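Local coordinates for extracellular ligand-binding receptor (Rhodopseudomonas palustris, PDB 4F06), which binds p-hydroxybenzoic acid and probably serves as the solute-binding protein of an ABC transporter for lignin-derived aromatic compounds, at residues R189-G194 and N218-G223; I198-P203 and L209-A214; V73-G78 and K297-T302; D30-E35 and D290-I295. One frame throughout, in Å; residues are numbered along the deposited sequence. Where two conformers were deposited one is given.

Contact 1: R189-G194 and N218-G223; sequences RIKNSG and NGLKAG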
loop_
_atom_site.group_PDB
_atom_site.type_symbol
_atom_site.label_atom_id
_atom_site.label_comp_id
_atom_site.label_asym_id
_atom_site.label_seq_id
_atom_site.Cartn_x
_atom_site.Cartn_y
_atom_site.Cartn_z
ATOM N N ARG A 189 -4.602 15.516 -23.270
ATOM C CA ARG A 189 -3.628 16.488 -22.785
ATOM C C ARG A 189 -2.224 15.851 -22.787
ATOM O O ARG A 189 -1.248 16.477 -23.219
ATOM C CB ARG A 189 -4.016 16.958 -21.384
ATOM C CG ARG A 189 -5.178 17.952 -21.394
ATOM C CD ARG A 189 -5.727 18.217 -20.005
ATOM N NE ARG A 189 -4.748 18.894 -19.153
ATOM C CZ ARG A 189 -4.893 19.073 -17.844
ATOM N NH1 ARG A 189 -5.966 18.603 -17.207
ATOM N NH2 ARG A 189 -3.953 19.704 -17.168
ATOM N N ILE A 190 -2.133 14.590 -22.349
ATOM C CA ILE A 190 -0.860 13.875 -22.381
ATOM C C ILE A 190 -0.343 13.704 -23.811
ATOM O O ILE A 190 0.861 13.951 -24.062
ATOM C CB ILE A 190 -0.965 12.550 -21.625
ATOM C CG1 ILE A 190 -1.177 12.849 -20.136
ATOM C CG2 ILE A 190 0.306 11.728 -21.864
ATOM C CD1 ILE A 190 -1.557 11.637 -19.285
ATOM N N LYS A 191 -1.214 13.298 -24.746
ATOM C CA LYS A 191 -0.798 13.224 -26.163
ATOM C C LYS A 191 -0.178 14.544 -26.579
ATOM O O LYS A 191 0.930 14.586 -27.126
ATOM C CB LYS A 191 -1.983 12.944 -27.093
ATOM C CG LYS A 191 -2.523 11.524 -27.059
ATOM C CD LYS A 191 -3.609 11.367 -28.125
ATOM C CE LYS A 191 -4.481 10.134 -27.913
ATOM N NZ LYS A 191 -5.495 9.911 -28.999
ATOM N N ASN A 192 -0.894 15.625 -26.283
ATOM C CA ASN A 192 -0.488 16.971 -26.726
ATOM C C ASN A 192 0.841 17.422 -26.152
ATOM O O ASN A 192 1.509 18.261 -26.736
ATOM C CB ASN A 192 -1.546 18.026 -26.338
ATOM C CG ASN A 192 -2.839 17.890 -27.118
ATOM O OD1 ASN A 192 -2.905 17.174 -28.121
ATOM N ND2 ASN A 192 -3.893 18.577 -26.644
ATOM N N SER A 193 1.225 16.848 -25.020
ATOM C CA SER A 193 2.444 17.251 -24.301
ATOM C C SER A 193 3.705 16.769 -25.002
ATOM O O SER A 193 4.775 17.304 -24.762
ATOM C CB SER A 193 2.432 16.691 -22.869
ATOM O OG SER A 193 2.785 15.314 -22.865
ATOM N N GLY A 194 3.573 15.740 -25.840
ATOM C CA GLY A 194 4.716 15.122 -26.498
ATOM C C GLY A 194 5.552 14.220 -25.598
ATOM O O GLY A 194 6.610 13.730 -26.011
ATOM N N ASN A 218 -7.542 5.068 -25.791
ATOM C CA ASN A 218 -7.194 6.267 -26.515
ATOM C C ASN A 218 -5.929 6.136 -27.320
ATOM O O ASN A 218 -5.532 7.098 -28.003
ATOM C CB ASN A 218 -7.177 7.499 -25.617
ATOM C CG ASN A 218 -8.562 7.864 -25.130
ATOM O OD1 ASN A 218 -8.974 7.499 -24.005
ATOM N ND2 ASN A 218 -9.307 8.543 -25.975
ATOM N N GLY A 219 -5.298 4.956 -27.324
ATOM C CA GLY A 219 -4.218 4.720 -28.289
ATOM C C GLY A 219 -2.857 5.131 -27.809
ATOM O O GLY A 219 -1.902 5.021 -28.573
ATOM N N LEU A 220 -2.713 5.628 -26.576
ATOM C CA LEU A 220 -1.392 6.105 -26.155
ATOM C C LEU A 220 -0.377 4.977 -26.076
ATOM O O LEU A 220 0.779 5.140 -26.459
ATOM C CB LEU A 220 -1.469 6.850 -24.821
ATOM C CG LEU A 220 -2.022 8.278 -24.915
ATOM C CD1 LEU A 220 -3.531 8.299 -25.239
ATOM C CD2 LEU A 220 -1.752 9.032 -23.635
ATOM N N LYS A 221 -0.813 3.817 -25.565
ATOM C CA LYS A 221 0.077 2.683 -25.397
ATOM C C LYS A 221 0.594 2.236 -26.786
ATOM O O LYS A 221 1.814 2.021 -26.970
ATOM C CB LYS A 221 -0.668 1.556 -24.689
ATOM C CG LYS A 221 0.275 0.420 -24.269
ATOM C CD LYS A 221 -0.534 -0.649 -23.488
ATOM C CE LYS A 221 0.307 -1.690 -22.756
ATOM N NZ LYS A 221 1.154 -2.346 -23.769
ATOM N N ALA A 222 -0.309 2.091 -27.758
ATOM C CA ALA A 222 0.104 1.667 -29.095
ATOM C C ALA A 222 0.899 2.747 -29.816
ATOM O O ALA A 222 1.636 2.424 -30.743
ATOM C CB ALA A 222 -1.115 1.296 -29.900
ATOM N N GLY A 223 0.775 3.996 -29.373
ATOM C CA GLY A 223 1.476 5.148 -29.920
ATOM C C GLY A 223 2.872 5.286 -29.313
ATOM O O GLY A 223 3.584 6.211 -29.651
#

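Contact 2: I198-P203 and L209-A214; sequences IFTFLP and LGFVKA. With PHB (p-hydroxybenzoic acid), chain B.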
loop_
_atom_site.group_PDB
_atom_site.type_symbol
_atom_site.label_atom_id
_atom_site.label_comp_id
_atom_site.label_asym_id
_atom_site.label_seq_id
_atom_site.Cartn_x
_atom_site.Cartn_y
_atom_site.Cartn_z
ATOM N N ILE A 198 4.452 8.225 -19.337
ATOM C CA ILE A 198 3.595 8.730 -18.248
ATOM C C ILE A 198 4.067 8.098 -16.960
ATOM O O ILE A 198 4.412 6.904 -16.950
ATOM C CB ILE A 198 2.149 8.249 -18.505
ATOM C CG1 ILE A 198 1.569 8.913 -19.759
ATOM C CG2 ILE A 198 1.249 8.547 -17.313
ATOM C CD1 ILE A 198 0.361 8.158 -20.290
ATOM N N PHE A 199 4.082 8.894 -15.892
ATOM C CA PHE A 199 4.174 8.335 -14.543
ATOM C C PHE A 199 2.862 8.623 -13.835
ATOM O O PHE A 199 2.414 9.772 -13.834
ATOM C CB PHE A 199 5.326 8.941 -13.726
ATOM C CG PHE A 199 5.253 8.521 -12.288
ATOM C CD1 PHE A 199 5.527 7.187 -11.922
ATOM C CD2 PHE A 199 4.853 9.426 -11.317
ATOM C CE1 PHE A 199 5.401 6.768 -10.600
ATOM C CE2 PHE A 199 4.733 9.015 -9.993
ATOM C CZ PHE A 199 5.020 7.701 -9.630
ATOM N N THR A 200 2.246 7.598 -13.244
ATOM C CA THR A 200 0.966 7.781 -12.587
ATOM C C THR A 200 0.831 7.047 -11.274
ATOM O O THR A 200 1.404 5.972 -11.037
ATOM C CB THR A 200 -0.188 7.396 -13.563
ATOM O OG1 THR A 200 -1.456 7.812 -13.036
ATOM C CG2 THR A 200 -0.232 5.915 -13.757
ATOM N N PHE A 201 0.033 7.667 -10.407
ATOM C CA PHE A 201 -0.541 7.034 -9.237
ATOM C C PHE A 201 -2.009 7.461 -9.110
ATOM O O PHE A 201 -2.302 8.668 -9.237
ATOM C CB PHE A 201 0.146 7.498 -7.929
ATOM C CG PHE A 201 -0.699 7.216 -6.704
ATOM C CD1 PHE A 201 -0.815 5.927 -6.151
ATOM C CD2 PHE A 201 -1.455 8.258 -6.128
ATOM C CE1 PHE A 201 -1.644 5.660 -5.090
ATOM C CE2 PHE A 201 -2.292 7.988 -5.048
ATOM C CZ PHE A 201 -2.396 6.703 -4.524
ATOM N N LEU A 202 -2.882 6.485 -8.853
ATOM C CA LEU A 202 -4.226 6.731 -8.333
ATOM C C LEU A 202 -4.415 5.625 -7.292
ATOM O O LEU A 202 -3.787 4.572 -7.377
ATOM C CB LEU A 202 -5.307 6.618 -9.421
ATOM C CG LEU A 202 -5.059 7.355 -10.747
ATOM C CD1 LEU A 202 -4.274 6.501 -11.732
ATOM C CD2 LEU A 202 -6.389 7.740 -11.352
ATOM N N PRO A 203 -5.317 5.786 -6.316
ATOM C CA PRO A 203 -5.534 4.717 -5.318
ATOM C C PRO A 203 -6.107 3.492 -6.026
ATOM O O PRO A 203 -6.990 3.588 -6.918
ATOM C CB PRO A 203 -6.570 5.328 -4.356
ATOM C CG PRO A 203 -7.237 6.418 -5.169
ATOM C CD PRO A 203 -6.143 6.981 -6.074
ATOM N N LEU A 209 -8.398 1.333 -12.611
ATOM C CA LEU A 209 -8.937 0.599 -13.738
ATOM C C LEU A 209 -9.333 1.573 -14.870
ATOM O O LEU A 209 -9.068 1.342 -16.061
ATOM C CB LEU A 209 -10.150 -0.230 -13.298
ATOM C CG LEU A 209 -10.659 -1.183 -14.417
ATOM C CD1 LEU A 209 -9.596 -2.212 -14.791
ATOM C CD2 LEU A 209 -11.886 -1.942 -13.964
ATOM N N GLY A 210 -10.007 2.655 -14.495
ATOM C CA GLY A 210 -10.415 3.659 -15.499
ATOM C C GLY A 210 -9.265 4.303 -16.189
ATOM O O GLY A 210 -9.290 4.484 -17.403
ATOM N N PHE A 211 -8.229 4.658 -15.435
ATOM C CA PHE A 211 -7.082 5.338 -16.033
ATOM C C PHE A 211 -6.393 4.397 -17.033
ATOM O O PHE A 211 -6.110 4.803 -18.147
ATOM C CB PHE A 211 -6.099 5.794 -14.923
ATOM C CG PHE A 211 -4.933 6.581 -15.455
ATOM C CD1 PHE A 211 -3.817 5.944 -15.987
ATOM C CD2 PHE A 211 -4.958 7.981 -15.403
ATOM C CE1 PHE A 211 -2.766 6.733 -16.484
ATOM C CE2 PHE A 211 -3.896 8.744 -15.847
ATOM C CZ PHE A 211 -2.786 8.112 -16.403
ATOM N N VAL A 212 -6.146 3.156 -16.648
ATOM C CA VAL A 212 -5.414 2.246 -17.547
ATOM C C VAL A 212 -6.241 1.966 -18.811
ATOM O O VAL A 212 -5.700 1.932 -19.922
ATOM C CB VAL A 212 -4.997 0.967 -16.815
ATOM C CG1 VAL A 212 -4.427 -0.077 -17.790
ATOM C CG2 VAL A 212 -3.948 1.326 -15.755
ATOM N N LYS A 213 -7.547 1.716 -18.625
ATOM C CA LYS A 213 -8.367 1.448 -19.794
ATOM C C LYS A 213 -8.381 2.645 -20.731
ATOM O O LYS A 213 -8.356 2.465 -21.942
ATOM C CB LYS A 213 -9.766 1.076 -19.351
ATOM C CG LYS A 213 -9.864 -0.349 -18.855
ATOM C CD LYS A 213 -11.288 -0.685 -18.439
ATOM C CE LYS A 213 -11.516 -2.180 -18.187
ATOM N NZ LYS A 213 -11.613 -2.991 -19.449
ATOM N N ALA A 214 -8.421 3.878 -20.221
ATOM C CA ALA A 214 -8.385 5.058 -21.080
ATOM C C ALA A 214 -7.048 5.204 -21.789
ATOM O O ALA A 214 -7.007 5.647 -22.943
ATOM C CB ALA A 214 -8.691 6.297 -20.264
HETATM C "C1'" PHB B . -3.698 6.349 0.394
HETATM O "O1'" PHB B . -2.701 6.605 1.082
HETATM O "O2'" PHB B . -4.775 7.036 0.459
HETATM C C1 PHB B . -3.600 5.226 -0.589
HETATM C C2 PHB B . -2.347 4.837 -1.098
HETATM C C3 PHB B . -2.258 3.839 -2.039
HETATM C C4 PHB B . -3.398 3.233 -2.524
HETATM C C5 PHB B . -4.637 3.606 -2.044
HETATM C C6 PHB B . -4.758 4.609 -1.089
HETATM O O4 PHB B . -3.366 2.286 -3.482
#

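Contact 3: V73-G78 and K297-T302; sequences VQYLAG and KMIEAT. With PHB (p-hydroxybenzoic acid), chain C.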
loop_
_atom_site.group_PDB
_atom_site.type_symbol
_atom_site.label_atom_id
_atom_site.label_comp_id
_atom_site.label_asym_id
_atom_site.label_seq_id
_atom_site.Cartn_x
_atom_site.Cartn_y
_atom_site.Cartn_z
ATOM N N VAL A 73 -10.642 -1.736 22.574
ATOM C CA VAL A 73 -9.497 -2.296 21.871
ATOM C C VAL A 73 -8.179 -1.790 22.444
ATOM O O VAL A 73 -8.082 -0.635 22.872
ATOM C CB VAL A 73 -9.531 -2.009 20.344
ATOM C CG1 VAL A 73 -10.817 -2.548 19.723
ATOM C CG2 VAL A 73 -9.346 -0.524 19.964
ATOM N N GLN A 74 -7.191 -2.680 22.448
ATOM C CA GLN A 74 -5.845 -2.274 22.837
ATOM C C GLN A 74 -5.036 -1.743 21.667
ATOM O O GLN A 74 -4.016 -1.048 21.866
ATOM C CB GLN A 74 -5.083 -3.401 23.516
ATOM C CG GLN A 74 -5.552 -3.708 24.918
ATOM C CD GLN A 74 -4.538 -4.580 25.638
ATOM O OE1 GLN A 74 -3.361 -4.528 25.335
ATOM N NE2 GLN A 74 -4.977 -5.331 26.611
ATOM N N TYR A 75 -5.441 -2.080 20.416
ATOM C CA TYR A 75 -4.701 -1.726 19.197
ATOM C C TYR A 75 -5.718 -1.397 18.120
ATOM O O TYR A 75 -6.791 -2.006 18.086
ATOM C CB TYR A 75 -3.838 -2.915 18.703
ATOM C CG TYR A 75 -2.809 -3.323 19.736
ATOM C CD1 TYR A 75 -1.578 -2.649 19.835
ATOM C CD2 TYR A 75 -3.124 -4.283 20.685
ATOM C CE1 TYR A 75 -0.691 -2.941 20.869
ATOM C CE2 TYR A 75 -2.249 -4.594 21.707
ATOM C CZ TYR A 75 -1.052 -3.911 21.815
ATOM O OH TYR A 75 -0.144 -4.129 22.849
ATOM N N LEU A 76 -5.331 -0.452 17.263
ATOM C CA LEU A 76 -6.100 -0.172 16.035
ATOM C C LEU A 76 -5.213 -0.567 14.835
ATOM O O LEU A 76 -3.970 -0.644 14.945
ATOM C CB LEU A 76 -6.440 1.338 15.928
ATOM C CG LEU A 76 -7.543 1.784 16.885
ATOM C CD1 LEU A 76 -7.513 3.292 17.060
ATOM C CD2 LEU A 76 -8.897 1.337 16.337
ATOM N N ALA A 77 -5.845 -0.799 13.699
ATOM C CA ALA A 77 -5.097 -1.219 12.520
ATOM C C ALA A 77 -5.900 -0.927 11.277
ATOM O O ALA A 77 -7.131 -0.774 11.337
ATOM C CB ALA A 77 -4.793 -2.723 12.549
ATOM N N GLY A 78 -5.204 -0.864 10.143
ATOM C CA GLY A 78 -5.885 -0.796 8.848
ATOM C C GLY A 78 -5.616 0.517 8.174
ATOM O O GLY A 78 -4.446 0.946 8.059
ATOM N N LYS A 297 3.662 -9.379 18.507
ATOM C CA LYS A 297 4.884 -9.005 19.226
ATOM C C LYS A 297 4.594 -7.982 20.346
ATOM O O LYS A 297 5.148 -8.085 21.442
ATOM C CB LYS A 297 5.907 -8.414 18.236
ATOM C CG LYS A 297 7.192 -7.951 18.914
ATOM C CD LYS A 297 8.043 -9.068 19.448
ATOM C CE LYS A 297 9.367 -8.492 19.931
ATOM N NZ LYS A 297 10.215 -9.633 20.338
HETATM N N MSE A 298 3.763 -6.987 20.049
HETATM C CA MSE A 298 3.449 -5.947 21.056
HETATM C C MSE A 298 2.714 -6.561 22.244
HETATM O O MSE A 298 3.024 -6.233 23.389
HETATM C CB MSE A 298 2.610 -4.819 20.439
HETATM C CG MSE A 298 3.465 -3.975 19.509
HETATM SE SE MSE A 298 2.778 -2.313 18.845
HETATM C CE MSE A 298 1.434 -3.143 17.704
ATOM N N ILE A 299 1.768 -7.475 21.992
ATOM C CA ILE A 299 1.089 -8.153 23.091
ATOM C C ILE A 299 2.090 -8.982 23.917
ATOM O O ILE A 299 2.032 -8.937 25.131
ATOM C CB ILE A 299 -0.084 -8.992 22.529
ATOM C CG1 ILE A 299 -1.156 -8.052 21.931
ATOM C CG2 ILE A 299 -0.706 -9.881 23.594
ATOM C CD1 ILE A 299 -2.221 -8.751 21.099
ATOM N N GLU A 300 3.006 -9.715 23.283
ATOM C CA GLU A 300 3.995 -10.474 24.080
ATOM C C GLU A 300 4.845 -9.524 24.906
ATOM O O GLU A 300 5.087 -9.765 26.105
ATOM C CB GLU A 300 4.923 -11.325 23.202
ATOM C CG GLU A 300 4.228 -12.482 22.556
ATOM C CD GLU A 300 5.132 -13.537 21.946
ATOM O OE1 GLU A 300 6.336 -13.310 21.632
ATOM O OE2 GLU A 300 4.574 -14.616 21.771
ATOM N N ALA A 301 5.316 -8.442 24.282
ATOM C CA ALA A 301 6.245 -7.544 24.980
ATOM C C ALA A 301 5.592 -6.914 26.200
ATOM O O ALA A 301 6.291 -6.581 27.158
ATOM C CB ALA A 301 6.692 -6.453 24.035
ATOM N N THR A 302 4.276 -6.702 26.155
ATOM C CA THR A 302 3.551 -6.015 27.213
ATOM C C THR A 302 2.801 -7.004 28.100
ATOM O O THR A 302 2.039 -6.591 28.987
ATOM C CB THR A 302 2.539 -4.999 26.632
ATOM O OG1 THR A 302 1.619 -5.720 25.790
ATOM C CG2 THR A 302 3.233 -3.907 25.849
HETATM C "C1'" PHB C . 3.673 -14.676 17.981
HETATM O "O1'" PHB C . 3.266 -14.426 19.172
HETATM O "O2'" PHB C . 3.283 -15.614 17.248
HETATM C C1 PHB C . 4.745 -13.867 17.403
HETATM C C2 PHB C . 5.203 -14.190 16.102
HETATM C C3 PHB C . 6.239 -13.464 15.550
HETATM C C4 PHB C . 6.778 -12.401 16.282
HETATM C C5 PHB C . 6.291 -12.063 17.562
HETATM C C6 PHB C . 5.258 -12.808 18.153
HETATM O O4 PHB C . 7.787 -11.702 15.688
HETATM O O HOH W 1 -0.978 -5.685 24.842
#

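Contact 4: D30-E35 and D290-I295; sequences DAWVAE and DGARLI. With PHB (p-hydroxybenzoic acid), chain C.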
loop_
_atom_site.group_PDB
_atom_site.type_symbol
_atom_site.label_atom_id
_atom_site.label_comp_id
_atom_site.label_asym_id
_atom_site.label_seq_id
_atom_site.Cartn_x
_atom_site.Cartn_y
_atom_site.Cartn_z
ATOM N N ASP A 30 -6.546 -13.502 8.626
ATOM C CA ASP A 30 -6.968 -14.902 8.729
ATOM C C ASP A 30 -5.820 -15.830 8.390
ATOM O O ASP A 30 -5.691 -16.908 8.986
ATOM C CB ASP A 30 -8.156 -15.194 7.791
ATOM C CG ASP A 30 -9.462 -14.616 8.273
ATOM O OD1 ASP A 30 -9.553 -14.209 9.443
ATOM O OD2 ASP A 30 -10.458 -14.635 7.475
ATOM N N ALA A 31 -4.988 -15.449 7.425
ATOM C CA ALA A 31 -3.822 -16.258 7.079
ATOM C C ALA A 31 -2.833 -16.314 8.258
ATOM O O ALA A 31 -2.278 -17.389 8.592
ATOM C CB ALA A 31 -3.123 -15.735 5.821
ATOM N N TRP A 32 -2.602 -15.164 8.894
ATOM C CA TRP A 32 -1.751 -15.122 10.073
ATOM C C TRP A 32 -2.248 -16.064 11.153
ATOM O O TRP A 32 -1.464 -16.829 11.725
ATOM C CB TRP A 32 -1.654 -13.647 10.584
ATOM C CG TRP A 32 -0.805 -13.616 11.815
ATOM C CD1 TRP A 32 -1.255 -13.663 13.135
ATOM C CD2 TRP A 32 0.641 -13.635 11.874
ATOM N NE1 TRP A 32 -0.169 -13.661 13.993
ATOM C CE2 TRP A 32 0.996 -13.672 13.289
ATOM C CE3 TRP A 32 1.651 -13.620 10.909
ATOM C CZ2 TRP A 32 2.322 -13.744 13.714
ATOM C CZ3 TRP A 32 2.977 -13.702 11.352
ATOM C CH2 TRP A 32 3.288 -13.756 12.714
ATOM N N VAL A 33 -3.536 -15.998 11.456
ATOM C CA VAL A 33 -4.143 -16.847 12.482
ATOM C C VAL A 33 -4.128 -18.306 12.059
ATOM O O VAL A 33 -3.936 -19.206 12.892
ATOM C CB VAL A 33 -5.569 -16.311 12.822
ATOM C CG1 VAL A 33 -6.281 -17.261 13.755
ATOM C CG2 VAL A 33 -5.460 -14.918 13.448
ATOM N N ALA A 34 -4.304 -18.583 10.775
ATOM C CA ALA A 34 -4.247 -19.998 10.316
ATOM C C ALA A 34 -2.897 -20.609 10.643
ATOM O O ALA A 34 -2.823 -21.801 10.949
ATOM C CB ALA A 34 -4.535 -20.087 8.819
ATOM N N GLU A 35 -1.825 -19.811 10.560
ATOM C CA GLU A 35 -0.498 -20.301 10.863
ATOM C C GLU A 35 -0.174 -20.244 12.345
ATOM O O GLU A 35 0.512 -21.134 12.860
ATOM C CB GLU A 35 0.528 -19.498 10.041
ATOM C CG GLU A 35 1.980 -19.856 10.265
ATOM C CD GLU A 35 2.368 -21.210 9.757
ATOM O OE1 GLU A 35 1.591 -21.823 8.998
ATOM O OE2 GLU A 35 3.476 -21.698 10.087
ATOM N N ASP A 290 1.700 -9.007 8.030
ATOM C CA ASP A 290 2.827 -8.446 8.765
ATOM C C ASP A 290 2.356 -7.551 9.929
ATOM O O ASP A 290 3.033 -7.474 10.974
ATOM C CB ASP A 290 3.778 -7.720 7.829
ATOM C CG ASP A 290 4.557 -8.704 6.961
ATOM O OD1 ASP A 290 5.051 -9.727 7.494
ATOM O OD2 ASP A 290 4.682 -8.443 5.758
ATOM N N GLY A 291 1.227 -6.839 9.759
ATOM C CA GLY A 291 0.719 -6.024 10.848
ATOM C C GLY A 291 0.257 -6.909 12.006
ATOM O O GLY A 291 0.491 -6.558 13.189
ATOM N N ALA A 292 -0.345 -8.064 11.701
ATOM C CA ALA A 292 -0.731 -8.989 12.771
ATOM C C ALA A 292 0.521 -9.516 13.508
ATOM O O ALA A 292 0.489 -9.627 14.745
ATOM C CB ALA A 292 -1.549 -10.141 12.211
ATOM N N ARG A 293 1.613 -9.797 12.773
ATOM C CA ARG A 293 2.872 -10.175 13.424
ATOM C C ARG A 293 3.281 -9.110 14.455
ATOM O O ARG A 293 3.652 -9.426 15.602
ATOM C CB ARG A 293 3.991 -10.329 12.381
ATOM C CG ARG A 293 5.332 -10.697 13.032
ATOM C CD ARG A 293 6.504 -10.755 12.056
ATOM N NE ARG A 293 6.356 -11.876 11.138
ATOM C CZ ARG A 293 6.840 -13.098 11.307
ATOM N NH1 ARG A 293 7.553 -13.419 12.373
ATOM N NH2 ARG A 293 6.608 -13.989 10.366
ATOM N N LEU A 294 3.235 -7.839 14.044
ATOM C CA LEU A 294 3.666 -6.764 14.968
ATOM C C LEU A 294 2.738 -6.678 16.174
ATOM O O LEU A 294 3.189 -6.441 17.304
ATOM C CB LEU A 294 3.724 -5.405 14.275
ATOM C CG LEU A 294 4.738 -5.317 13.137
ATOM C CD1 LEU A 294 4.921 -3.888 12.712
ATOM C CD2 LEU A 294 6.096 -5.877 13.541
ATOM N N ILE A 295 1.429 -6.843 15.964
ATOM C CA ILE A 295 0.482 -6.815 17.080
ATOM C C ILE A 295 0.761 -7.965 18.045
ATOM O O ILE A 295 0.773 -7.743 19.256
ATOM C CB ILE A 295 -0.972 -6.822 16.578
ATOM C CG1 ILE A 295 -1.222 -5.491 15.833
ATOM C CG2 ILE A 295 -1.954 -7.072 17.726
ATOM C CD1 ILE A 295 -2.473 -5.502 14.996
HETATM C "C1'" PHB C . 3.673 -14.676 17.981
HETATM O "O1'" PHB C . 3.266 -14.426 19.172
HETATM O "O2'" PHB C . 3.283 -15.614 17.248
HETATM C C1 PHB C . 4.745 -13.867 17.403
HETATM C C2 PHB C . 5.203 -14.190 16.102
HETATM C C3 PHB C . 6.239 -13.464 15.550
HETATM C C4 PHB C . 6.778 -12.401 16.282
HETATM C C5 PHB C . 6.291 -12.063 17.562
HETATM C C6 PHB C . 5.258 -12.808 18.153
HETATM O O4 PHB C . 7.787 -11.702 15.688
#

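Contact 1: R189-G194 and N218-G223
Leu220, buried like Ile190, spreads its two methyls against successive residues of helix 184-193, CD2 toward Ile190 and CD1 toward Lys191 at the exposed margin. With Ile190 the side chains meet at about a right angle, and the touching atoms are two methyls, Ile190 CG2 and Leu220 CD2, 3.8 Å apart. Ile190 presents this short branch because CG2 lies anti to its backbone N while CG1 takes the place beside that nitrogen (chi1 -67°). Ile198 of strand 197-201 touches both residues, and Met187 also lies against Leu220.

Lys191 passes obliquely over Leu220, its CG 3.8 Å from Leu220 CD1. Two conformers were deposited for the lysine, and the one described has its chain extended beyond CG, which carries the ammonium group past the leucine. There NZ donates to the backbone carbonyl Asn218 O at 3.0 Å, in the carbonyl plane and with a C=O...N angle of 156°. This carbonyl lies at the C-terminal end of helix 206-217, where a Schellman motif ends the helix at Gly219; a positive charge here would probably be favoured by the helix end. Gly219 has positive phi, where a CB would collide with Asn218 O, so glycine suits the position.

The last turn of the other helix is tied off locally. Ser193 OG donates to Ile190 O at 2.6 Å, in the carbonyl plane on a lone pair (135°), and Ser193 N gives the same oxygen a second bond at 3.1 Å.

Contact 2: I198-P203 and L209-A214
Segments 198-203 and 209-214 run roughly antiparallel, with Leu202 CA and Phe211 CA, the nearest such pair, 8.3 Å apart. Phe211 spans this gap: CG stands anti to the backbone N (chi1 -176°), directing the ring at the strand. Thr200 meets one face of the ring, off centre toward the rim, its OG1 3.6 Å from Phe211 CZ. That hydroxyl is already engaged, hydrogen-bonded to Ala145 O of the neighbouring strand 141-147. Ile198 approaches the ring edge, with CG2 4.2 Å from Phe211 CZ. At the other end Leu202 crosses Phe211 at about a right angle and sets CD1 3.7 Å from Phe211 CB.

This is the first half of a beta-alpha-beta crossover that continues into strand 226-230, within a lobe of the periplasmic binding protein fold. Cutting Phe211 back to an alanine is likely to leave Thr200, Ile198 and Leu202 without the ring they share and to open a gap between strand and helix. The end of the strand and the residues after it reach the ligand pocket: Phe201 CE1 lies 3.6 Å from C3 of the bound p-hydroxybenzoic acid, which sits at the edge of the phenylalanine ring, and, past the strand, Pro203 CB comes within 3.5 Å of ligand C5.

Contact 3: V73-G78 and K297-T302
Tyr75 has CG beside its backbone N and anti to the carbonyl carbon (chi1 -61°), which carries the ring across to Met298 and Ile299. Met298, modelled as selenomethionine, bends back at its last torsion and brings CE to the same ring. The contact joins strand 75-78, inside the mixed sheet of the lobe that holds the N-terminal strand, to the end of helix 283-301.

Met298 and Tyr75 run alongside each other, pointing opposite ways, with Met298 CE 3.7 Å from Tyr75 CD1. SE lies 5.2 Å from the centroid of the Tyr75 ring and 65° off its normal, an oblique Met-aromatic contact in the conformer given, one of two deposited. On the same side of the ring plane but at the opposite rim, Ile299 CG1 lies 3.6 Å from Tyr75 CE2, also obliquely. Nearby, Lys297 CB lies 3.7 Å from C5 of a second bound p-hydroxybenzoic acid.

The polar rim is joined through one bridging water, which bonds Tyr75 OH at 2.7 Å and donates to Gln74 OE1 and Thr302 OG1. Thr302 OG1 in turn donates to Met298 O at 2.8 Å, tilted 26° from the carbonyl plane, while Thr302 N reaches that oxygen from the opposite face.

Contact 4: D30-E35 and D290-I295
Two CH-pi contacts set Ala292 and Arg293 over one face of the Trp32 indole. Ala292 CB stands 3.8 Å from the centroid of the Trp32 five-membered ring, 25° off its normal. Arg293 CB lies 3.9 Å from the centroid of the Trp32 six-membered ring, at 29°. The indole reaches them because Trp32 CG is anti to its backbone N, swinging the ring out from helix 19-36 and across helix 283-301. These helices pack together, Trp32 CA 6.8 Å from Ala292 CA, in the periplasmic-binding-protein lobe that holds the N-terminal strand, where Trp32 and Arg293 also line the pocket of the second p-hydroxybenzoic acid. Tyr289 and Tyr296 meet the indole edge-to-face.

Bending at its third torsion, Arg293 in the conformer given turns a face of its guanidinium to the rim of the indole near CZ3 and CH2, the planes 74° apart. A leucine in place of Trp32 would probably leave Ala292 CB without its aromatic face and the arginine freer to turn.

The ligand lies at the indole edge, its C2 3.8 Å from Trp32 CZ2, and Arg293 NH1 lies 3.4 Å from ligand C3. Arg293 NH2 in this conformer salt-bridges a sulfate ion, probably from the crystallisation liquor.

In the fold
The four contacts fall into two pairs on opposite sides of the chain's centre. Contact 2 is nested within the loop closed by contact 1, on successive elements of one lobe, and the two touch through Ile190 CG2 and Ile198 CG1, 3.7 Å apart. Contacts 3 and 4 share helix 283-301, meet where Tyr75 packs on Ile295, and both border the second p-hydroxybenzoic acid. Contacts 2, 3 and 4 are buried and built round an aromatic ring, whereas contact 1, only partly buried and with its centre about 28 Å from the centre of the chain, adds a lysine-to-carbonyl bond at its exposed margin. Contact 2 reaches the other ligand molecule through the end of its strand.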